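Local coordinates for protein putative hydrolase (Campylobacter jejuni, PDB 3D6L) that probably hydrolyses long-chain fatty acyl-CoA thioesters, as a hexameric hot-dog-fold thioesterase, at residues Q32-G37 and I52-V57; S73-V78 and I83-E88; T90-R93 and C99-C102; Y112-R117 and N122-E127. All blocks are in the same frame, centred on the assembly; numbering follows the deposited sequence.

Contact 1. Residues Q32-G37 and I52-V57; sequences QIDLAG and ISMDKV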
loop_
_atom_site.group_PDB
_atom_site.type_symbol
_atom_site.label_atom_id
_atom_site.label_comp_id
_atom_site.label_asym_id
_atom_site.label_seq_id
_atom_site.Cartn_x
_atom_site.Cartn_y
_atom_site.Cartn_z
ATOM N N GLN A 32 14.460 -1.530 0.541
ATOM C CA GLN A 32 15.128 -2.673 -0.072
ATOM C C GLN A 32 16.527 -2.890 0.503
ATOM O O GLN A 32 16.936 -4.031 0.754
ATOM C CB GLN A 32 15.214 -2.507 -1.592
ATOM C CG GLN A 32 13.917 -2.065 -2.282
ATOM C CD GLN A 32 12.640 -2.735 -1.739
ATOM O OE1 GLN A 32 12.565 -3.964 -1.591
ATOM N NE2 GLN A 32 11.623 -1.910 -1.453
ATOM N N ILE A 33 17.250 -1.790 0.718
ATOM C CA ILE A 33 18.613 -1.842 1.264
ATOM C C ILE A 33 18.596 -2.385 2.687
ATOM O O ILE A 33 19.354 -3.303 3.016
ATOM C CB ILE A 33 19.305 -0.463 1.192
ATOM C CG1 ILE A 33 19.628 -0.131 -0.273
ATOM C CG2 ILE A 33 20.560 -0.425 2.061
ATOM C CD1 ILE A 33 19.953 1.328 -0.547
ATOM N N ASP A 34 17.712 -1.834 3.516
ATOM C CA ASP A 34 17.595 -2.257 4.899
ATOM C C ASP A 34 17.269 -3.747 4.991
ATOM O O ASP A 34 17.893 -4.479 5.761
ATOM C CB ASP A 34 16.552 -1.412 5.636
ATOM C CG ASP A 34 16.663 -1.538 7.152
ATOM O OD1 ASP A 34 17.651 -2.130 7.642
ATOM O OD2 ASP A 34 15.770 -1.046 7.869
ATOM N N LEU A 35 16.320 -4.203 4.179
ATOM C CA LEU A 35 15.932 -5.617 4.158
ATOM C C LEU A 35 17.009 -6.563 3.605
ATOM O O LEU A 35 17.222 -7.652 4.157
ATOM C CB LEU A 35 14.621 -5.800 3.394
ATOM C CG LEU A 35 13.345 -5.297 4.071
ATOM C CD1 LEU A 35 12.167 -5.388 3.099
ATOM C CD2 LEU A 35 13.048 -6.046 5.381
ATOM N N ALA A 36 17.668 -6.156 2.515
ATOM C CA ALA A 36 18.731 -6.955 1.885
ATOM C C ALA A 36 19.949 -7.096 2.793
ATOM O O ALA A 36 20.538 -8.173 2.876
ATOM C CB ALA A 36 19.137 -6.354 0.561
ATOM N N GLY A 37 20.317 -6.008 3.471
ATOM C CA GLY A 37 21.407 -6.036 4.442
ATOM C C GLY A 37 21.100 -6.999 5.572
ATOM O O GLY A 37 21.968 -7.754 6.003
ATOM N N ILE A 52 20.724 -0.761 13.456
ATOM C CA ILE A 52 21.148 0.308 14.367
ATOM C C ILE A 52 21.672 1.566 13.671
ATOM O O ILE A 52 21.549 2.660 14.215
ATOM C CB ILE A 52 22.157 -0.171 15.448
ATOM C CG1 ILE A 52 23.370 -0.862 14.814
ATOM C CG2 ILE A 52 21.470 -1.077 16.465
ATOM C CD1 ILE A 52 24.661 -0.678 15.620
ATOM N N SER A 53 22.258 1.422 12.485
ATOM C CA SER A 53 22.747 2.591 11.752
ATOM C C SER A 53 22.928 2.395 10.244
ATOM O O SER A 53 22.934 1.270 9.739
ATOM C CB SER A 53 24.036 3.137 12.387
ATOM O OG SER A 53 25.107 2.230 12.254
ATOM N N MET A 54 23.064 3.524 9.549
ATOM C CA MET A 54 23.336 3.582 8.122
ATOM C C MET A 54 24.329 4.691 7.832
ATOM O O MET A 54 24.128 5.834 8.237
ATOM C CB MET A 54 22.068 3.883 7.334
ATOM C CG MET A 54 21.206 2.706 7.039
ATOM S SD MET A 54 20.371 2.928 5.455
ATOM C CE MET A 54 19.384 1.424 5.438
ATOM N N ASP A 55 25.385 4.352 7.110
ATOM C CA ASP A 55 26.369 5.323 6.684
ATOM C C ASP A 55 26.605 5.222 5.197
ATOM O O ASP A 55 26.224 4.238 4.576
ATOM C CB ASP A 55 27.677 5.073 7.413
ATOM C CG ASP A 55 27.893 6.039 8.540
ATOM O OD1 ASP A 55 27.515 5.684 9.689
ATOM O OD2 ASP A 55 28.411 7.162 8.264
ATOM N N LYS A 56 27.234 6.247 4.631
ATOM C CA LYS A 56 27.754 6.198 3.263
ATOM C C LYS A 56 26.753 5.661 2.238
ATOM O O LYS A 56 27.099 4.853 1.371
ATOM C CB LYS A 56 29.075 5.402 3.210
ATOM C CG LYS A 56 30.175 5.918 4.152
ATOM C CD LYS A 56 30.614 7.330 3.767
ATOM C CE LYS A 56 31.334 8.049 4.905
ATOM N NZ LYS A 56 31.415 9.512 4.605
ATOM N N VAL A 57 25.501 6.094 2.353
ATOM C CA VAL A 57 24.529 5.788 1.319
ATOM C C VAL A 57 24.613 6.840 0.230
ATOM O O VAL A 57 24.674 8.039 0.510
ATOM C CB VAL A 57 23.082 5.523 1.862
ATOM C CG1 VAL A 57 22.995 5.720 3.368
ATOM C CG2 VAL A 57 22.002 6.293 1.073
#

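Contact 2. Residues S73-V78 and I83-E88; sequences SKVVNV and ISVEVE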
loop_
_atom_site.group_PDB
_atom_site.type_symbol
_atom_site.label_atom_id
_atom_site.label_comp_id
_atom_site.label_asym_id
_atom_site.label_seq_id
_atom_site.Cartn_x
_atom_site.Cartn_y
_atom_site.Cartn_z
ATOM N N SER A 73 24.911 -7.806 -1.194
ATOM C CA SER A 73 25.419 -7.538 0.139
ATOM C C SER A 73 26.773 -8.167 0.385
ATOM O O SER A 73 27.045 -9.285 -0.065
ATOM C CB SER A 73 24.439 -8.052 1.173
ATOM O OG SER A 73 23.179 -7.439 0.974
ATOM N N LYS A 74 27.630 -7.429 1.085
ATOM C CA LYS A 74 28.850 -7.995 1.625
ATOM C C LYS A 74 29.020 -7.607 3.092
ATOM O O LYS A 74 29.107 -6.423 3.432
ATOM C CB LYS A 74 30.073 -7.587 0.796
ATOM C CG LYS A 74 31.351 -8.303 1.237
ATOM C CD LYS A 74 32.485 -8.147 0.242
ATOM C CE LYS A 74 33.819 -8.551 0.875
ATOM N NZ LYS A 74 33.913 -10.016 1.178
ATOM N N VAL A 75 29.058 -8.613 3.959
ATOM C CA VAL A 75 29.386 -8.384 5.355
ATOM C C VAL A 75 30.825 -7.912 5.397
ATOM O O VAL A 75 31.741 -8.607 4.977
ATOM C CB VAL A 75 29.192 -9.631 6.220
ATOM C CG1 VAL A 75 29.577 -9.340 7.670
ATOM C CG2 VAL A 75 27.750 -10.105 6.135
ATOM N N VAL A 76 30.988 -6.700 5.893
ATOM C CA VAL A 76 32.237 -5.973 5.851
ATOM C C VAL A 76 32.946 -6.089 7.204
ATOM O O VAL A 76 34.174 -6.141 7.269
ATOM C CB VAL A 76 31.942 -4.483 5.465
ATOM C CG1 VAL A 76 32.981 -3.505 6.031
ATOM C CG2 VAL A 76 31.809 -4.347 3.957
ATOM N N ASN A 77 32.161 -6.139 8.278
ATOM C CA ASN A 77 32.704 -6.178 9.626
ATOM C C ASN A 77 31.801 -6.880 10.626
ATOM O O ASN A 77 30.581 -6.785 10.552
ATOM C CB ASN A 77 32.990 -4.765 10.111
ATOM C CG ASN A 77 34.266 -4.683 10.902
ATOM O OD1 ASN A 77 35.320 -4.341 10.356
ATOM N ND2 ASN A 77 34.198 -5.028 12.186
ATOM N N VAL A 78 32.418 -7.589 11.562
ATOM C CA VAL A 78 31.691 -8.264 12.625
ATOM C C VAL A 78 32.364 -7.940 13.949
ATOM O O VAL A 78 33.578 -8.076 14.089
ATOM C CB VAL A 78 31.647 -9.800 12.416
ATOM C CG1 VAL A 78 30.890 -10.474 13.544
ATOM C CG2 VAL A 78 31.001 -10.149 11.081
ATOM N N ILE A 83 27.039 -6.048 13.238
ATOM C CA ILE A 83 27.332 -6.561 11.898
ATOM C C ILE A 83 27.206 -5.468 10.825
ATOM O O ILE A 83 26.121 -4.920 10.611
ATOM C CB ILE A 83 26.391 -7.745 11.514
ATOM C CG1 ILE A 83 26.318 -8.788 12.636
ATOM C CG2 ILE A 83 26.822 -8.374 10.187
ATOM C CD1 ILE A 83 25.098 -9.699 12.575
ATOM N N SER A 84 28.309 -5.176 10.136
ATOM C CA SER A 84 28.312 -4.178 9.069
ATOM C C SER A 84 28.194 -4.792 7.686
ATOM O O SER A 84 28.852 -5.790 7.369
ATOM C CB SER A 84 29.559 -3.315 9.138
ATOM O OG SER A 84 29.616 -2.667 10.394
ATOM N N VAL A 85 27.354 -4.178 6.861
ATOM C CA VAL A 85 27.040 -4.729 5.558
ATOM C C VAL A 85 27.105 -3.638 4.511
ATOM O O VAL A 85 26.473 -2.591 4.658
ATOM C CB VAL A 85 25.636 -5.398 5.546
ATOM C CG1 VAL A 85 25.326 -5.989 4.179
ATOM C CG2 VAL A 85 25.536 -6.486 6.616
ATOM N N GLU A 86 27.887 -3.874 3.465
ATOM C CA GLU A 86 27.834 -3.018 2.296
ATOM C C GLU A 86 26.739 -3.539 1.374
ATOM O O GLU A 86 26.726 -4.722 1.013
ATOM C CB GLU A 86 29.183 -2.958 1.566
ATOM C CG GLU A 86 29.207 -1.981 0.374
ATOM C CD GLU A 86 29.175 -0.509 0.784
ATOM O OE1 GLU A 86 29.895 -0.121 1.735
ATOM O OE2 GLU A 86 28.437 0.274 0.140
ATOM N N VAL A 87 25.819 -2.654 1.003
ATOM C CA VAL A 87 24.738 -3.016 0.101
ATOM C C VAL A 87 24.888 -2.235 -1.189
ATOM O O VAL A 87 25.033 -1.017 -1.172
ATOM C CB VAL A 87 23.344 -2.768 0.730
ATOM C CG1 VAL A 87 22.235 -3.142 -0.251
ATOM C CG2 VAL A 87 23.194 -3.557 2.043
ATOM N N GLU A 88 24.863 -2.955 -2.305
ATOM C CA GLU A 88 24.946 -2.343 -3.615
ATOM C C GLU A 88 23.685 -2.671 -4.375
ATOM O O GLU A 88 23.277 -3.831 -4.449
ATOM C CB GLU A 88 26.159 -2.866 -4.384
ATOM C CG GLU A 88 27.496 -2.479 -3.776
ATOM C CD GLU A 88 27.839 -1.010 -3.973
ATOM O OE1 GLU A 88 27.264 -0.372 -4.884
ATOM O OE2 GLU A 88 28.690 -0.496 -3.210
#

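Contact 3. Residues T90-R93 and C99-C102; sequences TAQR and CTSC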
loop_
_atom_site.group_PDB
_atom_site.type_symbol
_atom_site.label_atom_id
_atom_site.label_comp_id
_atom_site.label_asym_id
_atom_site.label_seq_id
_atom_site.Cartn_x
_atom_site.Cartn_y
_atom_site.Cartn_z
ATOM N N THR A 90 21.654 -2.541 -8.019
ATOM C CA THR A 90 21.735 -2.420 -9.475
ATOM C C THR A 90 20.329 -2.399 -10.092
ATOM O O THR A 90 19.444 -3.130 -9.648
ATOM C CB THR A 90 22.539 -3.585 -10.106
ATOM O OG1 THR A 90 21.784 -4.799 -10.015
ATOM C CG2 THR A 90 23.883 -3.783 -9.403
ATOM N N ALA A 91 20.125 -1.560 -11.105
ATOM C CA ALA A 91 18.872 -1.559 -11.855
ATOM C C ALA A 91 19.075 -2.178 -13.233
ATOM O O ALA A 91 19.990 -1.803 -13.970
ATOM C CB ALA A 91 18.305 -0.162 -11.974
ATOM N N GLN A 92 18.233 -3.151 -13.563
ATOM C CA GLN A 92 18.238 -3.765 -14.883
ATOM C C GLN A 92 17.099 -3.167 -15.702
ATOM O O GLN A 92 15.946 -3.159 -15.276
ATOM C CB GLN A 92 18.092 -5.274 -14.756
ATOM C CG GLN A 92 18.543 -6.048 -15.961
ATOM C CD GLN A 92 18.299 -7.536 -15.795
ATOM O OE1 GLN A 92 18.748 -8.153 -14.812
ATOM N NE2 GLN A 92 17.577 -8.125 -16.750
ATOM N N ARG A 93 17.441 -2.673 -16.882
ATOM C CA ARG A 93 16.634 -1.705 -17.601
ATOM C C ARG A 93 16.706 -1.998 -19.093
ATOM O O ARG A 93 17.757 -2.395 -19.589
ATOM C CB ARG A 93 17.205 -0.311 -17.306
ATOM C CG ARG A 93 16.411 0.869 -17.814
ATOM C CD ARG A 93 16.236 1.884 -16.700
ATOM N NE ARG A 93 17.389 2.754 -16.507
ATOM C CZ ARG A 93 17.720 3.339 -15.354
ATOM N NH1 ARG A 93 17.015 3.135 -14.246
ATOM N NH2 ARG A 93 18.780 4.133 -15.306
ATOM N N CYS A 99 17.694 -2.694 -25.899
ATOM C CA CYS A 99 18.950 -3.015 -25.205
ATOM C C CYS A 99 18.873 -3.006 -23.688
ATOM O O CYS A 99 18.407 -2.040 -23.074
ATOM C CB CYS A 99 20.060 -2.072 -25.645
ATOM S SG CYS A 99 20.703 -2.518 -27.242
ATOM N N THR A 100 19.372 -4.087 -23.099
ATOM C CA THR A 100 19.400 -4.250 -21.656
ATOM C C THR A 100 20.654 -3.609 -21.078
ATOM O O THR A 100 21.765 -3.872 -21.533
ATOM C CB THR A 100 19.308 -5.732 -21.265
ATOM O OG1 THR A 100 18.164 -6.302 -21.906
ATOM C CG2 THR A 100 19.161 -5.899 -19.758
ATOM N N SER A 101 20.444 -2.743 -20.090
ATOM C CA SER A 101 21.516 -2.067 -19.370
ATOM C C SER A 101 21.380 -2.423 -17.908
ATOM O O SER A 101 20.273 -2.534 -17.380
ATOM C CB SER A 101 21.419 -0.543 -19.508
ATOM O OG SER A 101 20.773 -0.162 -20.712
ATOM N N CYS A 102 22.520 -2.596 -17.260
ATOM C CA CYS A 102 22.565 -2.817 -15.841
ATOM C C CYS A 102 23.354 -1.686 -15.174
ATOM O O CYS A 102 24.551 -1.520 -15.411
ATOM C CB CYS A 102 23.176 -4.179 -15.549
ATOM S SG CYS A 102 23.478 -4.404 -13.817
#

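Contact 4. Residues Y112-R117 and N122-E127; sequences YVSVTR and NPISEE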
loop_
_atom_site.group_PDB
_atom_site.type_symbol
_atom_site.label_atom_id
_atom_site.label_comp_id
_atom_site.label_asym_id
_atom_site.label_seq_id
_atom_site.Cartn_x
_atom_site.Cartn_y
_atom_site.Cartn_z
ATOM N N TYR A 112 23.858 -3.677 11.870
ATOM C CA TYR A 112 22.825 -4.415 12.577
ATOM C C TYR A 112 23.393 -4.924 13.891
ATOM O O TYR A 112 24.607 -5.089 14.024
ATOM C CB TYR A 112 22.337 -5.600 11.720
ATOM C CG TYR A 112 21.828 -5.180 10.360
ATOM C CD1 TYR A 112 22.691 -5.079 9.267
ATOM C CD2 TYR A 112 20.485 -4.856 10.173
ATOM C CE1 TYR A 112 22.223 -4.672 8.011
ATOM C CE2 TYR A 112 20.004 -4.448 8.932
ATOM C CZ TYR A 112 20.872 -4.356 7.854
ATOM O OH TYR A 112 20.385 -3.940 6.633
ATOM N N VAL A 113 22.520 -5.153 14.865
ATOM C CA VAL A 113 22.921 -5.825 16.086
ATOM C C VAL A 113 22.265 -7.204 16.093
ATOM O O VAL A 113 21.105 -7.349 15.711
ATOM C CB VAL A 113 22.576 -4.999 17.358
ATOM C CG1 VAL A 113 21.067 -4.825 17.518
ATOM C CG2 VAL A 113 23.162 -5.644 18.604
ATOM N N SER A 114 23.021 -8.219 16.495
ATOM C CA SER A 114 22.482 -9.567 16.580
ATOM C C SER A 114 21.729 -9.709 17.906
ATOM O O SER A 114 22.287 -9.458 18.972
ATOM C CB SER A 114 23.605 -10.588 16.456
ATOM O OG SER A 114 23.739 -11.366 17.624
ATOM N N VAL A 115 20.454 -10.071 17.829
ATOM C CA VAL A 115 19.605 -10.126 19.016
ATOM C C VAL A 115 18.803 -11.413 19.089
ATOM O O VAL A 115 18.613 -12.103 18.079
ATOM C CB VAL A 115 18.610 -8.926 19.104
ATOM C CG1 VAL A 115 19.344 -7.631 19.393
ATOM C CG2 VAL A 115 17.770 -8.808 17.845
ATOM N N THR A 116 18.331 -11.722 20.294
ATOM C CA THR A 116 17.351 -12.777 20.510
ATOM C C THR A 116 16.021 -12.355 19.896
ATOM O O THR A 116 15.738 -11.167 19.752
ATOM C CB THR A 116 17.142 -13.057 22.016
ATOM O OG1 THR A 116 16.864 -11.828 22.700
ATOM C CG2 THR A 116 18.389 -13.716 22.634
ATOM N N ARG A 117 15.198 -13.333 19.543
ATOM C CA ARG A 117 13.872 -13.062 18.993
ATOM C C ARG A 117 13.018 -12.101 19.849
ATOM O O ARG A 117 12.020 -11.567 19.356
ATOM C CB ARG A 117 13.131 -14.375 18.637
ATOM C CG ARG A 117 12.662 -15.275 19.810
ATOM C CD ARG A 117 13.796 -15.911 20.681
ATOM N NE ARG A 117 15.029 -16.184 19.935
ATOM C CZ ARG A 117 16.203 -16.495 20.487
ATOM N NH1 ARG A 117 17.268 -16.704 19.718
ATOM N NH2 ARG A 117 16.321 -16.595 21.807
ATOM N N ASN A 122 22.572 -10.479 21.531
ATOM C CA ASN A 122 23.009 -11.858 21.356
ATOM C C ASN A 122 24.455 -11.814 20.858
ATOM O O ASN A 122 24.704 -11.339 19.756
ATOM C CB ASN A 122 22.083 -12.559 20.339
ATOM C CG ASN A 122 22.241 -14.090 20.311
ATOM O OD1 ASN A 122 23.048 -14.669 21.045
ATOM N ND2 ASN A 122 21.459 -14.748 19.447
ATOM N N PRO A 123 25.427 -12.251 21.682
ATOM C CA PRO A 123 26.797 -12.327 21.157
ATOM C C PRO A 123 26.880 -13.307 19.992
ATOM O O PRO A 123 26.342 -14.410 20.073
ATOM C CB PRO A 123 27.612 -12.834 22.353
ATOM C CG PRO A 123 26.797 -12.464 23.544
ATOM C CD PRO A 123 25.370 -12.653 23.100
ATOM N N ILE A 124 27.527 -12.879 18.911
ATOM C CA ILE A 124 27.646 -13.686 17.698
ATOM C C ILE A 124 28.586 -14.870 17.951
ATOM O O ILE A 124 29.674 -14.702 18.519
ATOM C CB ILE A 124 28.156 -12.840 16.499
ATOM C CG1 ILE A 124 27.242 -11.632 16.267
ATOM C CG2 ILE A 124 28.266 -13.698 15.234
ATOM C CD1 ILE A 124 27.863 -10.512 15.471
ATOM N N SER A 125 28.154 -16.057 17.524
ATOM C CA SER A 125 28.925 -17.282 17.715
ATOM C C SER A 125 30.207 -17.255 16.897
ATOM O O SER A 125 30.185 -16.899 15.718
ATOM C CB SER A 125 28.092 -18.512 17.344
ATOM O OG SER A 125 28.107 -18.738 15.948
ATOM N N GLU A 126 31.314 -17.637 17.530
ATOM C CA GLU A 126 32.627 -17.655 16.875
ATOM C C GLU A 126 32.680 -18.583 15.646
ATOM O O GLU A 126 33.468 -18.356 14.722
ATOM C CB GLU A 126 33.774 -17.941 17.884
ATOM C CG GLU A 126 33.350 -18.655 19.197
ATOM C CD GLU A 126 34.527 -19.123 20.074
ATOM O OE1 GLU A 126 35.185 -18.263 20.717
ATOM O OE2 GLU A 126 34.778 -20.360 20.142
ATOM N N GLU A 127 31.819 -19.602 15.633
ATOM C CA GLU A 127 31.726 -20.528 14.507
ATOM C C GLU A 127 31.237 -19.858 13.222
ATOM O O GLU A 127 31.804 -20.072 12.156
ATOM C CB GLU A 127 30.821 -21.709 14.843
ATOM C CG GLU A 127 30.689 -22.717 13.695
ATOM C CD GLU A 127 29.781 -23.880 14.037
ATOM O OE1 GLU A 127 29.996 -24.508 15.103
ATOM O OE2 GLU A 127 28.861 -24.179 13.239
#

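Contact 1. Residues Q32-G37 and I52-V57
M54 reaches from strand 48-58 across to helix 26-42 and touches it with a single methyl group. CB leaves the strand on the side that faces the helix. With CG anti to the carbonyl carbon (chi1 -83°) and a bend at chi2, CG and SD span the distance between the two elements without touching segment 32-37. The last bond runs straight on (chi3 -177°) and delivers CE to two neighbouring residues of the helix. CE lies 4.0 Å from CG2 of I33 and an equal 4.0 Å from CB of D34, so it rests between an apolar branch and the methylene of an acidic residue. The I33 and M54 side chains are set at a slant to each other. The D34 carboxylate is held elsewhere, by OD1 to T51 OG1. All three touching residues are buried. The helix is the central one of the hot dog fold, wrapped by the antiparallel sheet: I33 also packs on V87 and V89 of strand 82-94 and on T106 and A108 of strand 100-115. Strand 48-58 is outermost in its own chain, but pairs antiparallel with a strand of a second subunit, whose V57 packs on M54.

Contact 2. Residues S73-V78 and I83-E88
K74 and E86 exchange two backbone hydrogen bonds, K74 N to E86 O (2.9 Å) and E86 N to K74 O, as a hydrogen-bonded pair of the beta hairpin of strands 68-78 and 82-94. Further along, V76 N bonds to S84 O and S84 N to N77 O, each at 2.8 Å. V76 and N77 both face S84, a classic beta bulge: S84 O also takes a weak bond from N77 N, and the register shifts by one. CA-H...O contacts fill in between these bonds, for example S73 CA to E86 O at 3.2 Å. Apolar contacts lie on the face that carries S73, V75, V78, I83, V85 and V87. V75 has CG1 anti to its backbone N (chi1 179°), which sets that methyl 3.9 Å from I83 CG2. S73 CB rests 3.8 Å from V85 CG1. V76 CG2 runs alongside E86 CB, and on the other face the CB atoms of N77 and S84 meet at 3.8 Å. The chemistry is therefore two-sided: the valine face turns to helix 26-42, where V85 and S73 meet A40 and V87 meets I33, while K74 and N77 put polar groups on the exposed face and E86, partly exposed, has a weak hydrogen bond from OE2 to S107 OG.

Contact 3. Residues T90-R93 and C99-C102
Q92 and T100 meet on one face of the beta hairpin made by strands 82-94 and 100-115 of the hot dog sheet. Their side chains approach diagonally across the strands: Q92 has CG (chi1 -160°), and T100 its CG2 methyl, anti to the backbone N. This brings Q92 CG and T100 CG2 to 3.8 Å, apolar atom against apolar atom, and the extended Q92 chain keeps close, NE2 lying 4.1 Å from T100 CG2. A second diagonal pair lies on the same side, where C102 SG swings back over T90 and stops 3.9 Å from T90 CB. R93 and S101 point to the opposite face. Their backbones form a hydrogen-bonded pair: S101 N to R93 O is 2.8 Å and nearly straight (170°), while R93 N to S101 O is more bent (141°). The R93 chain turns away from S101, and NH1 forms a salt bridge with D67. Backbone bonds from T90 to S70 and from Q92 to I68 tie the hairpin to strand 68-78 next to it. Between the two strands the carbonyl of A91 takes a CA-H...O contact, with its O 3.3 Å from C102 CA.

Contact 4. Residues Y112-R117 and N122-E127
N122 folds back against strand 100-115 of the hot dog sheet, its CA nearest that of V115, before the chain runs on to helix 126-130. N122 N donates to S114 O at 2.8 Å. A second bond, from S114 OG to N122 O, is modelled too short to be trusted in its length. N122 CB comes against the strand backbone, 3.4 Å from S114 O and 3.7 Å from V115 C. Beside it, I124 CG1 reaches S114 CB at 3.8 Å. The next shell fixes both sides. S114 is bonded through its backbone to T81 and I124 to N80, and the I124 side chain also packs on L44 and I83. T116 OG1 bonds to K120 N and to D118 OD2 in the turn between the segments. Further out, S125 takes the N-cap position of helix 126-130 with a weak bond from L128 N to its OG, and R117 forms a salt bridge to E47. T116 CB lies over one face of the R117 guanidinium, 3.6 Å from its plane and nearer the edge of the group than its middle.

Overall arrangement
The four contacts follow one another along the chain, each closing before the next opens, and all reach the same antiparallel sheet. Contacts 1 and 2 are closest, with centres 9 Å apart: A36 and G37 meet S73, V85 and V87, so the helix of contact 1 packs directly on the hairpin of contact 2. Contacts 2 and 3 share strand 82-94, with centres 24 Å apart. Contacts 3 and 4 share strand 100-115 but lie about 36 Å apart (centres), on opposite sides of the chain's centre. Contact 4 joins contact 1 through Y112 OH and D34 O, and contact 2 through Y112 O and I83 N. Helix, hairpins and the turn after strand 100-115 thus form one hot dog unit, whose 48-58 edge continues into a second subunit.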